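Arginine kinase (Anthopleura japonica, PDB 4RF6) catalyses the reversible transfer of a phosphoryl group from ATP to L-arginine, yielding N(omega)-phospho-L-arginine and ADP. Local coordinates at residues 20-25 with 63-68; 67-72 with 199-204. All coordinates share one frame; numbering follows the deposited sequence.

Interaction 1 and interaction 2 have centres 10 Å apart and share Asn67 and Leu68, where helix 57-66 gives way to a loop. Leu68 works on the 20-25 side, whereas Asn67 works on the 199-204 side. A second connection runs through the helix: Ser63 OG lies 2.8 Å from Phe201 O, a hydrogen bond, and Val66 CB packs 3.7 Å from Ala204 CB. The probable arginine site lies near both. Gly71 and Val72 of 67-72 belong to a substrate-binding segment inferred by similarity, Gly64 lies close to Gly73 of that segment, and the Phe201 side chain is about 7 Å from that of Glu232, another probable substrate-binding residue.

Interaction 1 (20-25 with 63-68); sequences PDPLND and SGVVNL
Pro20, Pro22 and Leu23 pack against Val65 and Leu68, so that the 3-10 turn at 21-23 lies on the C-terminal end of helix 57-66. The contact buries 248 Å² in total. Val65 has CG1 anti to its backbone N (chi1 -171°) and CG2 beside that N, and both methyls meet one atom of Pro20: Pro20 CB is 3.7 Å from both Val65 CG1 and Val65 CG2. The two side chains cross at about a right angle. Pro22 CB touches two side chains, Val65 CG1 at 4.2 Å and Leu68 CD2 at 3.8 Å. Leu68 carries CG beside its own N and anti to its carbonyl carbon (chi1 -68°), and its CD2 approaches the Pro22 carbonyl closely, at 3.2 Å from Pro22 O. That oxygen also accepts the backbone N-H of Asp25, so it has a polar partner although a methyl lies against it. Leu23 joins through one branch: CD2 is 3.9 Å from Gly64 O and 4.1 Å from Leu68 CD2, while Lys35 NZ bonds the Leu23 carbonyl. Asn67 makes no contact with 20-25. Its ND2 donates to Ser63 O at 3.0 Å, with a bent N-H...O angle of 137°, and its backbone N reaches the same oxygen from the opposite face. Phe13 and Thr9 of helix 7-14 touch Pro22, and Trp58 touches Pro20 and Val65, which places the contact inside the helical N-terminal domain typical of phosphagen kinases. No hydrogen bond crosses between the segments, and polar groups such as Leu23 O and Ser63 OG find partners beyond them; the chemistry is consistent with a contact held mainly by apolar packing and the exclusion of water from proline, valine and leucine carbons.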
# COMPACT_ATOMS: atom_id res chain seq x y z
N PRO A 20 -26.75 29.08 27.34
CA PRO A 20 -26.57 29.33 25.91
C PRO A 20 -27.86 29.10 25.12
O PRO A 20 -28.13 27.98 24.69
CB PRO A 20 -25.50 28.30 25.50
CG PRO A 20 -25.68 27.18 26.47
CD PRO A 20 -26.14 27.80 27.77
N ASP A 21 -28.64 30.17 24.95
CA ASP A 21 -29.85 30.15 24.11
C ASP A 21 -29.72 29.48 22.72
O ASP A 21 -30.66 28.81 22.29
CB ASP A 21 -30.42 31.57 23.93
CG ASP A 21 -31.20 32.06 25.15
OD1 ASP A 21 -31.51 31.23 26.04
OD2 ASP A 21 -31.52 33.27 25.20
N PRO A 22 -28.58 29.66 22.02
CA PRO A 22 -28.46 29.01 20.70
C PRO A 22 -28.61 27.49 20.70
O PRO A 22 -28.76 26.90 19.63
CB PRO A 22 -27.04 29.39 20.26
CG PRO A 22 -26.81 30.71 20.90
CD PRO A 22 -27.49 30.63 22.23
N LEU A 23 -28.59 26.85 21.87
CA LEU A 23 -28.87 25.42 21.93
C LEU A 23 -30.35 25.18 21.62
O LEU A 23 -30.75 24.09 21.22
CB LEU A 23 -28.47 24.83 23.28
CG LEU A 23 -26.96 24.83 23.54
CD1 LEU A 23 -26.58 24.03 24.78
CD2 LEU A 23 -26.21 24.29 22.33
N ASN A 24 -31.16 26.23 21.81
CA ASN A 24 -32.56 26.22 21.43
C ASN A 24 -32.77 26.81 20.03
O ASN A 24 -33.90 27.11 19.64
CB ASN A 24 -33.40 26.98 22.45
CG ASN A 24 -33.38 26.34 23.83
OD1 ASN A 24 -33.44 25.12 23.96
ND2 ASN A 24 -33.27 27.16 24.87
N ASP A 25 -31.68 27.00 19.30
CA ASP A 25 -31.78 27.50 17.93
C ASP A 25 -32.04 26.36 16.95
O ASP A 25 -31.36 25.33 16.98
CB ASP A 25 -30.54 28.29 17.52
CG ASP A 25 -30.77 29.79 17.55
OD1 ASP A 25 -30.87 30.37 18.65
OD2 ASP A 25 -30.84 30.40 16.45
N SER A 63 -17.46 24.82 22.62
CA SER A 63 -17.38 24.36 21.23
C SER A 63 -18.75 23.95 20.69
O SER A 63 -19.07 24.20 19.53
CB SER A 63 -16.39 23.21 21.09
OG SER A 63 -16.23 22.85 19.73
N GLY A 64 -19.56 23.34 21.55
CA GLY A 64 -20.88 22.88 21.17
C GLY A 64 -21.89 24.00 20.95
O GLY A 64 -22.93 23.78 20.32
N VAL A 65 -21.60 25.18 21.48
CA VAL A 65 -22.46 26.34 21.27
C VAL A 65 -21.98 27.12 20.04
O VAL A 65 -22.79 27.58 19.23
CB VAL A 65 -22.48 27.27 22.49
CG1 VAL A 65 -23.55 28.34 22.31
CG2 VAL A 65 -22.74 26.48 23.76
N VAL A 66 -20.66 27.27 19.93
CA VAL A 66 -20.05 27.92 18.77
C VAL A 66 -20.39 27.12 17.51
O VAL A 66 -20.79 27.69 16.49
CB VAL A 66 -18.52 28.02 18.91
CG1 VAL A 66 -17.87 28.45 17.58
CG2 VAL A 66 -18.15 29.00 20.02
N ASN A 67 -20.23 25.81 17.60
CA ASN A 67 -20.55 24.90 16.50
C ASN A 67 -21.82 24.13 16.80
O ASN A 67 -21.78 23.01 17.32
CB ASN A 67 -19.38 23.93 16.26
CG ASN A 67 -18.05 24.64 16.14
OD1 ASN A 67 -17.75 25.26 15.12
ND2 ASN A 67 -17.24 24.56 17.20
N LEU A 68 -22.96 24.73 16.46
CA LEU A 68 -24.27 24.17 16.78
C LEU A 68 -24.53 22.81 16.11
O LEU A 68 -25.39 22.05 16.54
CB LEU A 68 -25.38 25.16 16.40
CG LEU A 68 -25.44 26.43 17.24
CD1 LEU A 68 -26.38 27.45 16.62
CD2 LEU A 68 -25.86 26.11 18.68

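Interaction 2 (67-72 with 199-204); sequences NLDSGV and DRFLEA
Arg200 reaches Asp69 across the contact, and its path begins beside Asn67. Its CG stands between the backbone N and the carbonyl carbon (chi1 55°), and from there the chain runs extended to NE. CB passes 3.5 Å from Asn67 OD1; CG and CD each pass 3.3 Å from that same oxygen. NE stands farther from it, and CZ lies 3.5 Å from Asp69 OD2. At the tip, NH1 donates to Asn67 OD1 at 3.0 Å and to Asp69 OD1 at 2.9 Å, while NH2 donates to Asp69 OD2 at 2.7 Å. Both bonds to Asp69 are nearly straight (172° and 170°) and use syn lone pairs, the hallmark of an end-on bidentate salt bridge. Phe201 CE2 covers one face of the guanidinium, 3.4 Å above its centre, and helps fix its plane. The Phe201 ring in turn carries the Asn67 amide over one face, offset toward the rim, with Ser70 OG at its edge. Asn67 ND2 bonds Arg200 O from above the carbonyl plane. Helix 200-205, capped by Asp199, thereby joins the catalytic domain, whose sheet includes the following strand 216-220, to the loop between helices 57-66 and 79-84, and it also lies against helix 57-66.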
# COMPACT_ATOMS: atom_id res chain seq x y z
N ASN A 67 -20.23 25.81 17.60
CA ASN A 67 -20.55 24.90 16.50
C ASN A 67 -21.82 24.13 16.80
O ASN A 67 -21.78 23.01 17.32
CB ASN A 67 -19.38 23.93 16.26
CG ASN A 67 -18.05 24.64 16.14
OD1 ASN A 67 -17.75 25.26 15.12
ND2 ASN A 67 -17.24 24.56 17.20
N LEU A 68 -22.96 24.73 16.46
CA LEU A 68 -24.27 24.17 16.78
C LEU A 68 -24.53 22.81 16.11
O LEU A 68 -25.39 22.05 16.54
CB LEU A 68 -25.38 25.16 16.40
CG LEU A 68 -25.44 26.43 17.24
CD1 LEU A 68 -26.38 27.45 16.62
CD2 LEU A 68 -25.86 26.11 18.68
N ASP A 69 -23.77 22.53 15.05
CA ASP A 69 -23.91 21.27 14.32
C ASP A 69 -23.16 20.11 14.98
O ASP A 69 -23.12 19.00 14.43
CB ASP A 69 -23.43 21.45 12.88
CG ASP A 69 -21.98 21.88 12.79
OD1 ASP A 69 -21.53 22.65 13.67
OD2 ASP A 69 -21.28 21.44 11.85
N SER A 70 -22.58 20.36 16.15
CA SER A 70 -21.78 19.37 16.86
C SER A 70 -22.55 18.10 17.16
O SER A 70 -23.76 18.14 17.43
CB SER A 70 -21.26 19.96 18.18
OG SER A 70 -20.55 21.16 17.96
N GLY A 71 -21.86 16.97 17.14
CA GLY A 71 -22.45 15.71 17.55
C GLY A 71 -22.45 15.61 19.06
O GLY A 71 -23.48 15.33 19.68
N VAL A 72 -21.29 15.85 19.66
CA VAL A 72 -21.13 15.80 21.11
C VAL A 72 -21.20 17.21 21.72
O VAL A 72 -22.16 17.54 22.42
CB VAL A 72 -19.80 15.14 21.50
CG1 VAL A 72 -19.66 15.07 23.00
CG2 VAL A 72 -19.72 13.74 20.89
N ASP A 199 -9.34 22.65 13.66
CA ASP A 199 -10.50 23.26 13.02
C ASP A 199 -11.37 24.06 13.99
O ASP A 199 -11.00 24.25 15.15
CB ASP A 199 -11.34 22.21 12.28
CG ASP A 199 -11.85 21.11 13.19
OD1 ASP A 199 -11.95 21.32 14.43
OD2 ASP A 199 -12.18 20.02 12.67
N ARG A 200 -12.53 24.52 13.51
CA ARG A 200 -13.42 25.35 14.30
C ARG A 200 -13.85 24.69 15.61
O ARG A 200 -14.12 25.38 16.59
CB ARG A 200 -14.66 25.75 13.49
CG ARG A 200 -15.44 24.57 12.90
CD ARG A 200 -16.59 25.05 12.02
NE ARG A 200 -17.25 23.96 11.30
CZ ARG A 200 -18.37 23.37 11.71
NH1 ARG A 200 -18.95 23.74 12.84
NH2 ARG A 200 -18.90 22.39 10.98
N PHE A 201 -13.90 23.36 15.62
CA PHE A 201 -14.29 22.63 16.82
C PHE A 201 -13.21 22.70 17.90
O PHE A 201 -13.51 22.96 19.07
CB PHE A 201 -14.61 21.17 16.47
CG PHE A 201 -15.81 21.00 15.58
CD1 PHE A 201 -17.09 20.89 16.12
CD2 PHE A 201 -15.66 20.93 14.19
CE1 PHE A 201 -18.20 20.73 15.30
CE2 PHE A 201 -16.77 20.77 13.37
CZ PHE A 201 -18.04 20.67 13.92
N LEU A 202 -11.95 22.47 17.51
CA LEU A 202 -10.83 22.54 18.44
C LEU A 202 -10.55 23.99 18.85
O LEU A 202 -10.21 24.27 20.01
CB LEU A 202 -9.57 21.93 17.81
CG LEU A 202 -9.71 20.48 17.35
CD1 LEU A 202 -8.36 19.91 16.96
CD2 LEU A 202 -10.36 19.63 18.42
N GLU A 203 -10.69 24.89 17.89
CA GLU A 203 -10.56 26.33 18.16
C GLU A 203 -11.47 26.75 19.31
O GLU A 203 -11.02 27.32 20.30
CB GLU A 203 -10.88 27.12 16.89
CG GLU A 203 -10.87 28.63 17.07
CD GLU A 203 -9.49 29.19 17.36
OE1 GLU A 203 -8.48 28.52 17.03
OE2 GLU A 203 -9.41 30.30 17.91
N ALA A 204 -12.76 26.46 19.18
CA ALA A 204 -13.75 26.87 20.18
C ALA A 204 -13.57 26.13 21.52
O ALA A 204 -14.05 26.59 22.56
CB ALA A 204 -15.16 26.68 19.65